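RNA-dependent RNA polymerase (Dera Ghazi Khan orthonairovirus, PDB 6DX2) probably copies the viral RNA genome as part of a long replicase, of which this chain is the viral OTU domain, a cysteine protease that acts as a deubiquitinase. Local coordinates at residues 16-21 and 131-136; 63-68 and 106-111. All coordinates share one frame; numbering follows the deposited sequence.

Contact 1 of 2, residues 16-21 and 131-136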
loop_
_atom_site.group_PDB
_atom_site.type_symbol
_atom_site.label_atom_id
_atom_site.label_comp_id
_atom_site.label_asym_id
_atom_site.label_seq_id
_atom_site.Cartn_x
_atom_site.Cartn_y
_atom_site.Cartn_z
ATOM N N GLU A 16 -15.677 0.978 6.719
ATOM C CA GLU A 16 -14.662 1.997 6.481
ATOM C C GLU A 16 -14.195 2.045 5.032
ATOM O O GLU A 16 -13.387 2.922 4.682
ATOM C CB GLU A 16 -13.463 1.770 7.410
ATOM C CG GLU A 16 -13.708 2.246 8.844
ATOM C CD GLU A 16 -12.681 1.718 9.839
ATOM O OE1 GLU A 16 -11.662 1.141 9.397
ATOM O OE2 GLU A 16 -12.897 1.883 11.065
ATOM N N GLY A 17 -14.683 1.142 4.177
ATOM C CA GLY A 17 -14.226 1.100 2.811
ATOM C C GLY A 17 -12.949 0.329 2.589
ATOM O O GLY A 17 -12.353 0.443 1.505
ATOM N N VAL A 18 -12.474 -0.435 3.584
ATOM C CA VAL A 18 -11.299 -1.275 3.425
ATOM C C VAL A 18 -11.776 -2.689 3.148
ATOM O O VAL A 18 -12.684 -3.193 3.815
ATOM C CB VAL A 18 -10.406 -1.226 4.688
ATOM C CG1 VAL A 18 -9.192 -2.103 4.557
ATOM C CG2 VAL A 18 -10.061 0.242 5.088
ATOM N N TYR A 19 -11.199 -3.322 2.144
ATOM C CA TYR A 19 -11.592 -4.669 1.798
ATOM C C TYR A 19 -10.559 -5.671 2.258
ATOM O O TYR A 19 -9.339 -5.416 2.212
ATOM C CB TYR A 19 -11.731 -4.840 0.307
ATOM C CG TYR A 19 -12.651 -3.879 -0.397
ATOM C CD1 TYR A 19 -12.223 -2.599 -0.692
ATOM C CD2 TYR A 19 -13.914 -4.316 -0.866
ATOM C CE1 TYR A 19 -13.005 -1.720 -1.418
ATOM C CE2 TYR A 19 -14.743 -3.431 -1.600
ATOM C CZ TYR A 19 -14.296 -2.150 -1.847
ATOM O OH TYR A 19 -14.999 -1.266 -2.608
ATOM N N ASN A 20 -11.059 -6.835 2.629
ATOM C CA ASN A 20 -10.185 -7.924 2.993
ATOM C C ASN A 20 -10.475 -9.168 2.158
ATOM O O ASN A 20 -11.594 -9.396 1.663
ATOM C CB ASN A 20 -10.312 -8.185 4.511
ATOM C CG ASN A 20 -9.369 -7.265 5.328
ATOM O OD1 ASN A 20 -8.131 -7.459 5.337
ATOM N ND2 ASN A 20 -9.946 -6.244 5.992
ATOM N N SER A 21 -9.422 -9.952 1.964
ATOM C CA SER A 21 -9.614 -11.181 1.226
ATOM C C SER A 21 -8.878 -12.296 1.941
ATOM O O SER A 21 -7.744 -12.115 2.400
ATOM C CB SER A 21 -9.139 -11.068 -0.216
ATOM O OG SER A 21 -9.553 -12.239 -0.923
ATOM N N THR A 131 -5.328 -6.888 1.942
ATOM C CA THR A 131 -6.144 -5.737 2.324
ATOM C C THR A 131 -6.124 -4.753 1.180
ATOM O O THR A 131 -5.063 -4.414 0.682
ATOM C CB THR A 131 -5.608 -5.096 3.595
ATOM O OG1 THR A 131 -5.495 -6.102 4.606
ATOM C CG2 THR A 131 -6.550 -4.053 4.106
ATOM N N LYS A 132 -7.297 -4.315 0.735
ATOM C CA LYS A 132 -7.373 -3.480 -0.447
ATOM C C LYS A 132 -7.969 -2.143 -0.042
ATOM O O LYS A 132 -9.028 -2.086 0.597
ATOM C CB LYS A 132 -8.200 -4.166 -1.512
ATOM C CG LYS A 132 -8.489 -3.299 -2.753
ATOM C CD LYS A 132 -9.079 -4.152 -3.913
ATOM C CE LYS A 132 -10.613 -4.257 -3.706
ATOM N NZ LYS A 132 -11.344 -3.035 -4.275
ATOM N N TYR A 133 -7.295 -1.074 -0.430
ATOM C CA TYR A 133 -7.711 0.291 -0.113
ATOM C C TYR A 133 -8.136 0.916 -1.433
ATOM O O TYR A 133 -7.301 1.101 -2.315
ATOM C CB TYR A 133 -6.563 1.080 0.505
ATOM C CG TYR A 133 -6.170 0.541 1.843
ATOM C CD1 TYR A 133 -6.780 0.999 2.983
ATOM C CD2 TYR A 133 -5.193 -0.466 1.960
ATOM C CE1 TYR A 133 -6.435 0.507 4.238
ATOM C CE2 TYR A 133 -4.864 -0.977 3.240
ATOM C CZ TYR A 133 -5.509 -0.493 4.326
ATOM O OH TYR A 133 -5.237 -0.949 5.588
ATOM N N GLY A 134 -9.419 1.180 -1.589
ATOM C CA GLY A 134 -9.934 1.721 -2.838
ATOM C C GLY A 134 -10.803 0.732 -3.563
ATOM O O GLY A 134 -10.715 -0.474 -3.366
ATOM N N PRO A 135 -11.651 1.236 -4.462
ATOM C CA PRO A 135 -12.699 0.396 -5.064
ATOM C C PRO A 135 -12.279 -0.371 -6.300
ATOM O O PRO A 135 -13.133 -1.064 -6.888
ATOM C CB PRO A 135 -13.762 1.432 -5.440
ATOM C CG PRO A 135 -12.935 2.610 -5.842
ATOM C CD PRO A 135 -11.781 2.660 -4.824
ATOM N N GLY A 136 -11.027 -0.286 -6.699
ATOM C CA GLY A 136 -10.611 -0.761 -7.994
ATOM C C GLY A 136 -10.191 -2.220 -7.969
ATOM O O GLY A 136 -10.273 -2.921 -6.970
#
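Y19 and K132 form an antiparallel hydrogen-bonded pair between strands 18-21 and 131-133, whose axes approach to 4.6 Å with N-to-C directions 154° apart. Y19 N donates to K132 O at 2.9 Å, almost straight at 176°, and K132 N returns a bond to Y19 O at 2.8 Å. Strand 18-21 is thereby joined to the mixed sheet of the viral OTU domain; on its other edge N20 pairs through its backbone with Q12 of strand 12-13.

On the sheet face of Y19 and K132, the two side chains run side by side. The lysine chain bends at chi3 and again at chi4, bringing CE and then NZ over the tyrosine ring. The result is a cation-pi contact, NZ lying 3.8 Å from the ring centroid of Y19, and W11 supplies a second aromatic partner for the same lysine. The ammonium is held by the Y19 ring together with two carbonyl oxygens.

On the face of V18, T131 and Y133 the contact is carried by V18. It spreads both methyls against the Y133 ring, CG1 making an off-centre CH-pi contact, while CG1 also presses on T131 CG2 at 3.3 Å, tighter than usual for two carbons.

The turn after the strand brings those carbonyls to the ammonium: K132 NZ donates to G134 O at 2.8 Å, on the flank, and to G136 O at 2.9 Å, roughly opposite the Y19 ring.

Contact 2 of 2, residues 63-68 and 106-111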
loop_
_atom_site.group_PDB
_atom_site.type_symbol
_atom_site.label_atom_id
_atom_site.label_comp_id
_atom_site.label_asym_id
_atom_site.label_seq_id
_atom_site.Cartn_x
_atom_site.Cartn_y
_atom_site.Cartn_z
ATOM N N ASN A 63 4.846 13.885 0.167
ATOM C CA ASN A 63 4.268 15.224 0.224
ATOM C C ASN A 63 2.795 15.198 -0.151
ATOM O O ASN A 63 1.989 15.942 0.424
ATOM C CB ASN A 63 5.047 16.178 -0.688
ATOM C CG ASN A 63 6.440 16.476 -0.142
ATOM O OD1 ASN A 63 6.658 16.392 1.057
ATOM N ND2 ASN A 63 7.374 16.830 -1.017
ATOM N N THR A 64 2.440 14.328 -1.103
ATOM C CA THR A 64 1.050 14.144 -1.484
ATOM C C THR A 64 0.242 13.594 -0.319
ATOM O O THR A 64 -0.845 14.105 -0.013
ATOM C CB THR A 64 0.982 13.221 -2.701
ATOM O OG1 THR A 64 1.566 13.909 -3.815
ATOM C CG2 THR A 64 -0.455 12.922 -3.008
ATOM N N ILE A 65 0.804 12.613 0.390
ATOM C CA ILE A 65 0.133 12.074 1.574
ATOM C C ILE A 65 -0.045 13.168 2.619
ATOM O O ILE A 65 -1.092 13.283 3.276
ATOM C CB ILE A 65 0.949 10.908 2.144
ATOM C CG1 ILE A 65 0.914 9.738 1.179
ATOM C CG2 ILE A 65 0.421 10.493 3.550
ATOM C CD1 ILE A 65 1.943 8.669 1.605
ATOM N N ALA A 66 0.984 13.984 2.796
ATOM C CA ALA A 66 0.913 15.005 3.809
ATOM C C ALA A 66 -0.174 16.019 3.463
ATOM O O ALA A 66 -0.880 16.491 4.346
ATOM C CB ALA A 66 2.279 15.675 3.961
ATOM N N SER A 67 -0.324 16.353 2.172
ATOM C CA SER A 67 -1.338 17.327 1.788
ATOM C C SER A 67 -2.725 16.772 2.056
ATOM O O SER A 67 -3.611 17.504 2.545
ATOM C CB SER A 67 -1.194 17.720 0.308
ATOM O OG SER A 67 -1.897 16.820 -0.551
ATOM N N PHE A 68 -2.919 15.478 1.769
ATOM C CA PHE A 68 -4.209 14.873 2.065
ATOM C C PHE A 68 -4.480 14.903 3.569
ATOM O O PHE A 68 -5.596 15.199 3.989
ATOM C CB PHE A 68 -4.285 13.450 1.513
ATOM C CG PHE A 68 -5.665 12.882 1.553
ATOM C CD1 PHE A 68 -6.548 13.079 0.497
ATOM C CD2 PHE A 68 -6.109 12.212 2.697
ATOM C CE1 PHE A 68 -7.838 12.575 0.546
ATOM C CE2 PHE A 68 -7.398 11.716 2.758
ATOM C CZ PHE A 68 -8.257 11.876 1.667
ATOM N N GLU A 106 -3.985 3.646 3.000
ATOM C CA GLU A 106 -5.329 4.221 3.041
ATOM C C GLU A 106 -5.311 5.654 2.520
ATOM O O GLU A 106 -6.120 6.023 1.662
ATOM C CB GLU A 106 -5.869 4.161 4.459
ATOM C CG GLU A 106 -7.183 4.947 4.645
ATOM C CD GLU A 106 -7.768 4.684 6.003
ATOM O OE1 GLU A 106 -7.129 5.152 6.942
ATOM O OE2 GLU A 106 -8.865 4.063 6.119
ATOM N N ILE A 107 -4.354 6.457 2.990
ATOM C CA ILE A 107 -4.303 7.871 2.584
ATOM C C ILE A 107 -3.973 7.999 1.103
ATOM O O ILE A 107 -4.628 8.749 0.355
ATOM C CB ILE A 107 -3.298 8.655 3.439
ATOM C CG1 ILE A 107 -3.783 8.769 4.880
ATOM C CG2 ILE A 107 -3.140 10.069 2.893
ATOM C CD1 ILE A 107 -2.698 9.408 5.897
ATOM N N LEU A 108 -2.942 7.280 0.646
ATOM C CA LEU A 108 -2.547 7.433 -0.756
ATOM C C LEU A 108 -3.647 6.995 -1.709
ATOM O O LEU A 108 -3.798 7.561 -2.789
ATOM C CB LEU A 108 -1.269 6.604 -1.042
ATOM C CG LEU A 108 -0.481 7.133 -2.220
ATOM C CD1 LEU A 108 -0.120 8.549 -2.219
ATOM C CD2 LEU A 108 0.833 6.287 -2.250
ATOM N N SER A 109 -4.364 5.926 -1.379
ATOM C CA SER A 109 -5.467 5.509 -2.249
ATOM C C SER A 109 -6.482 6.629 -2.428
ATOM O O SER A 109 -6.941 6.902 -3.562
ATOM C CB SER A 109 -6.127 4.276 -1.668
ATOM O OG SER A 109 -6.878 4.538 -0.510
ATOM N N LYS A 110 -6.826 7.320 -1.330
ATOM C CA LYS A 110 -7.714 8.460 -1.468
ATOM C C LYS A 110 -7.008 9.642 -2.146
ATOM O O LYS A 110 -7.606 10.331 -2.978
ATOM C CB LYS A 110 -8.248 8.875 -0.092
ATOM C CG LYS A 110 -9.038 7.762 0.622
ATOM C CD LYS A 110 -9.260 7.998 2.113
ATOM C CE LYS A 110 -10.026 6.780 2.725
ATOM N NZ LYS A 110 -10.691 7.124 4.031
ATOM N N ALA A 111 -5.739 9.896 -1.811
ATOM C CA ALA A 111 -5.134 11.134 -2.292
ATOM C C ALA A 111 -4.928 11.114 -3.799
ATOM O O ALA A 111 -4.947 12.171 -4.446
ATOM C CB ALA A 111 -3.816 11.380 -1.557
#
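F68 and I65 carry the apolar packing of helix 63-68 against I107, L108 and A111 of helix 106-111. The I65 and I107 side chains cross at about a right angle and meet branch to branch, I65 CG2 lying 3.6 Å from I107 CG2. The other branch of I65 serves a different partner: CG1 reaches L108 CD1 at 3.7 Å. T64 adds a more distant methyl contact, its CG2 being 4.0 Å from A111 CB.

The one aromatic side chain here, F68, makes a set of contacts of its own. Its CG stands anti to the backbone N (chi1 -169°), and the ring extends over the second helix, with I107 O over one of its faces. Different parts of the side chain meet different residues. CB touches A111 CB, CD2 lies 3.7 Å from I107 CG2, and at the far end CZ comes to 3.5 Å from K110 CB. The ring is thus lodged among I107, K110 and A111; the last two follow I107 by three and four residues, which places them on the same side of the helix.

The segment axes approach to 9.2 Å and cross at 85°, nearly perpendicular. This joins helices 58-71 and 102-112 within the helical part of the OTU-like cysteine protease fold. Y89 of helix 86-93 touches both I65 and I107, while helix 42-52 contributes F44 against I65 and V47 against L108, so the isoleucine and leucine contacts continue into a core built from four helices.

Polar interactions are local to each helix or directed outside the pair. K110 packs by its CB, but its extended chain leads away and NZ is hydrogen-bonded to Q75 O. Within helix 63-68, T64 O accepts from both F68 N and S67 OG, the hydroxyl bond measuring 3.0 Å.

Contact 1 joins two strands of the mixed sheet, whereas contact 2 joins two helices; their centres lie 16 Å apart, each 11 Å from the centre of the chain. Along the sequence the order is 16-21, 63-68, 106-111, 131-136, so both segments of contact 2 fall between the two strands that contact 1 brings together. Helix 102-112 spans the space between them: residues 106-111 face helix 58-71 through I107 and A111, while E106 and S109 meet the sheet at Y133. There Y133 O lies 3.4 Å from S109 CB, and Y133 CD1 lies 3.5 Å from E106 CA. The helical and sheet parts of the viral OTU domain are therefore packed together through this helix.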